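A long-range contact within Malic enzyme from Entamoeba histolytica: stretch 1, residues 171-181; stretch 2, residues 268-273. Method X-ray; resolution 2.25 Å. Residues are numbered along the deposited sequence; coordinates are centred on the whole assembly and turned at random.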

# COMPACT_ATOMS: atom_id res chain seq x y z
N SER A 171 -12.18 -1.05 18.15
CA SER A 171 -13.09 -1.06 19.30
C SER A 171 -12.82 0.07 20.29
O SER A 171 -11.69 0.54 20.43
N GLN A 172 -13.87 0.55 20.94
CA GLN A 172 -13.74 1.53 22.01
C GLN A 172 -13.55 0.75 23.31
O GLN A 172 -14.15 -0.31 23.46
N PRO A 173 -12.80 1.30 24.27
CA PRO A 173 -12.21 2.61 24.29
C PRO A 173 -10.82 2.66 23.67
O PRO A 173 -10.19 3.73 23.66
N ASN A 174 -10.32 1.54 23.15
CA ASN A 174 -9.03 1.57 22.47
C ASN A 174 -8.97 2.69 21.38
O ASN A 174 -8.02 3.49 21.33
N CYS A 175 -10.00 2.78 20.51
CA CYS A 175 -9.94 3.79 19.43
C CYS A 175 -9.67 5.23 19.96
O CYS A 175 -8.97 6.01 19.31
N TYR A 176 -10.13 5.55 21.17
CA TYR A 176 -9.87 6.91 21.71
C TYR A 176 -8.41 7.15 22.04
O TYR A 176 -7.78 8.16 21.60
N LYS A 177 -7.84 6.21 22.78
CA LYS A 177 -6.46 6.33 23.21
C LYS A 177 -5.56 6.44 21.99
O LYS A 177 -4.68 7.32 21.92
N ILE A 178 -5.77 5.54 21.03
CA ILE A 178 -4.99 5.50 19.80
C ILE A 178 -5.13 6.81 19.03
O ILE A 178 -4.14 7.42 18.67
N LEU A 179 -6.35 7.27 18.81
CA LEU A 179 -6.52 8.49 18.02
C LEU A 179 -5.90 9.68 18.75
O LEU A 179 -5.05 10.41 18.20
N ASP A 180 -6.29 9.85 20.01
CA ASP A 180 -5.94 11.03 20.81
C ASP A 180 -4.44 11.21 20.93
O ASP A 180 -3.95 12.32 20.77
N VAL A 181 -3.71 10.10 21.17
CA VAL A 181 -2.22 10.15 21.22
C VAL A 181 -1.63 10.39 19.86
O VAL A 181 -0.83 11.31 19.68
N THR A 268 -11.63 6.84 33.14
CA THR A 268 -11.44 8.02 32.30
C THR A 268 -10.98 7.71 30.88
O THR A 268 -10.62 8.60 30.10
N ARG A 269 -10.98 6.42 30.54
CA ARG A 269 -10.79 6.01 29.18
C ARG A 269 -12.05 6.41 28.43
O ARG A 269 -12.01 6.65 27.22
N PHE A 270 -13.15 6.52 29.18
CA PHE A 270 -14.46 6.91 28.65
C PHE A 270 -14.82 8.39 28.89
O PHE A 270 -15.98 8.75 29.03
N TYR A 271 -13.82 9.26 28.93
CA TYR A 271 -14.07 10.68 29.17
C TYR A 271 -15.13 11.31 28.20
O TYR A 271 -15.93 12.16 28.63
N ARG A 272 -15.14 10.90 26.91
CA ARG A 272 -16.13 11.44 25.97
C ARG A 272 -17.57 11.12 26.43
O ARG A 272 -18.46 11.98 26.38
N LYS A 273 -17.83 9.92 26.92
CA LYS A 273 -19.17 9.64 27.45
C LYS A 273 -19.42 10.50 28.70
O LYS A 273 -20.55 10.94 28.95

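What forms the apolar part of the contact? Pro 173, preceded by a cis peptide bond, points toward stretch 2 and lies over one face of the Phe 270 ring, its CB 4.2 Å from the ring centroid in a CH-pi contact. Phe 270 has chi1 m; its CA-to-CB bond points sideways, yet the ring reaches Pro 173, CZ lying 3.7 Å from Pro 173 CD. Tyr 176 (chi1 m) also points toward stretch 2, and Arg 272 (chi1 m) lays its aliphatic CG over the tyrosine ring, 4.3 Å from the Tyr 176 centroid.

Which polar groups meet directly? Asp 180 (chi1 m) points across, and Tyr 271 (chi1 p) swings its hydroxyl in: Tyr 271 OH donates a hydrogen bond to Asp 180 OD2 at 2.7 Å. Gln 172 OE1 (chi1 p, chi2 t) sits 3.2 Å from Phe 270 CE2, at the ring edge, and is buried there without a polar partner.

Where does water complete the contact? Asp 180 OD1 and Arg 272 NH1 are 4.5 Å apart, too far for a salt bridge; water 2 links them, donating to Asp 180 OD1 (2.7 Å) and accepting from Arg 272 NH1 (2.8 Å). Water 1 joins the backbones, donating to Arg 269 O at 2.8 Å and, weakly, to Pro 173 O at 3.4 Å.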

# COMPACT_ATOMS: atom_id res chain seq x y z
CB SER A 171 -12.91 -2.38 20.02
OG SER A 171 -11.61 -2.40 20.60
CB GLN A 172 -14.98 2.42 22.11
CG GLN A 172 -16.21 1.66 22.63
CD GLN A 172 -17.24 2.55 23.31
OE1 GLN A 172 -16.92 3.65 23.78
NE2 GLN A 172 -18.46 2.08 23.37
CB PRO A 173 -12.15 2.93 25.78
CG PRO A 173 -11.89 1.55 26.41
CD PRO A 173 -12.74 0.65 25.60
CB ASN A 174 -8.70 0.20 21.83
CG ASN A 174 -8.03 -0.79 22.79
OD1 ASN A 174 -7.77 -0.47 23.96
ND2 ASN A 174 -7.76 -2.00 22.30
CB CYS A 175 -11.23 3.77 18.60
SG CYS A 175 -12.72 4.09 19.57
CB TYR A 176 -10.76 7.18 22.93
CG TYR A 176 -12.24 7.13 22.65
CD1 TYR A 176 -12.84 8.04 21.72
CD2 TYR A 176 -13.06 6.25 23.32
CE1 TYR A 176 -14.21 8.02 21.49
CE2 TYR A 176 -14.42 6.20 23.06
CZ TYR A 176 -14.99 7.11 22.14
OH TYR A 176 -16.36 7.10 21.94
CB LYS A 177 -6.09 5.13 24.13
CG LYS A 177 -4.64 5.14 24.50
CD LYS A 177 -4.27 4.10 25.59
CE LYS A 177 -2.79 4.23 26.02
NZ LYS A 177 -2.44 3.37 27.19
CB ILE A 178 -5.40 4.30 18.91
CG1 ILE A 178 -5.10 2.97 19.64
CG2 ILE A 178 -4.67 4.33 17.59
CD1 ILE A 178 -5.92 1.73 19.09
CB LEU A 179 -8.01 8.72 17.70
CG LEU A 179 -8.29 10.13 17.08
CD1 LEU A 179 -7.61 10.30 15.73
CD2 LEU A 179 -9.75 10.50 17.02
CB ASP A 180 -6.60 10.93 22.21
CG ASP A 180 -8.10 10.90 22.14
OD1 ASP A 180 -8.63 11.29 21.08
OD2 ASP A 180 -8.79 10.50 23.11
CB VAL A 181 -1.61 8.83 21.74
CG1 VAL A 181 -0.11 8.86 21.61
CG2 VAL A 181 -2.01 8.58 23.17
CB THR A 268 -10.50 9.01 32.92
OG1 THR A 268 -9.17 8.51 32.85
CG2 THR A 268 -10.94 9.32 34.38
CB ARG A 269 -10.58 4.51 29.11
CG ARG A 269 -9.18 4.10 29.45
CD ARG A 269 -9.17 2.72 30.07
NE ARG A 269 -10.33 1.92 29.69
CZ ARG A 269 -10.59 0.71 30.19
NH1 ARG A 269 -9.77 0.18 31.09
NH2 ARG A 269 -11.67 0.03 29.80
CB PHE A 270 -15.52 5.99 29.25
CG PHE A 270 -15.55 4.59 28.65
CD1 PHE A 270 -14.93 3.51 29.30
CD2 PHE A 270 -16.21 4.34 27.43
CE1 PHE A 270 -14.98 2.19 28.74
CE2 PHE A 270 -16.27 3.02 26.87
CZ PHE A 270 -15.67 1.95 27.53
CB TYR A 271 -12.77 11.46 29.13
CG TYR A 271 -12.21 11.68 27.74
CD1 TYR A 271 -12.48 12.86 27.03
CD2 TYR A 271 -11.38 10.74 27.14
CE1 TYR A 271 -11.95 13.09 25.75
CE2 TYR A 271 -10.84 10.94 25.86
CZ TYR A 271 -11.13 12.12 25.16
OH TYR A 271 -10.60 12.32 23.88
CB ARG A 272 -15.82 11.03 24.50
CG ARG A 272 -14.32 10.99 24.14
CD ARG A 272 -13.88 11.64 22.79
NE ARG A 272 -14.04 13.07 22.86
CZ ARG A 272 -13.36 14.01 22.21
NH1 ARG A 272 -12.37 13.79 21.31
NH2 ARG A 272 -13.71 15.25 22.52
CB LYS A 273 -19.41 8.15 27.74
CG LYS A 273 -19.23 7.19 26.55
CD LYS A 273 -19.31 5.70 27.00
CE LYS A 273 -20.62 5.34 27.74
NZ LYS A 273 -20.68 3.91 28.17
O HOH W 1 -9.60 6.19 25.97
O HOH W 2 -11.31 11.27 20.72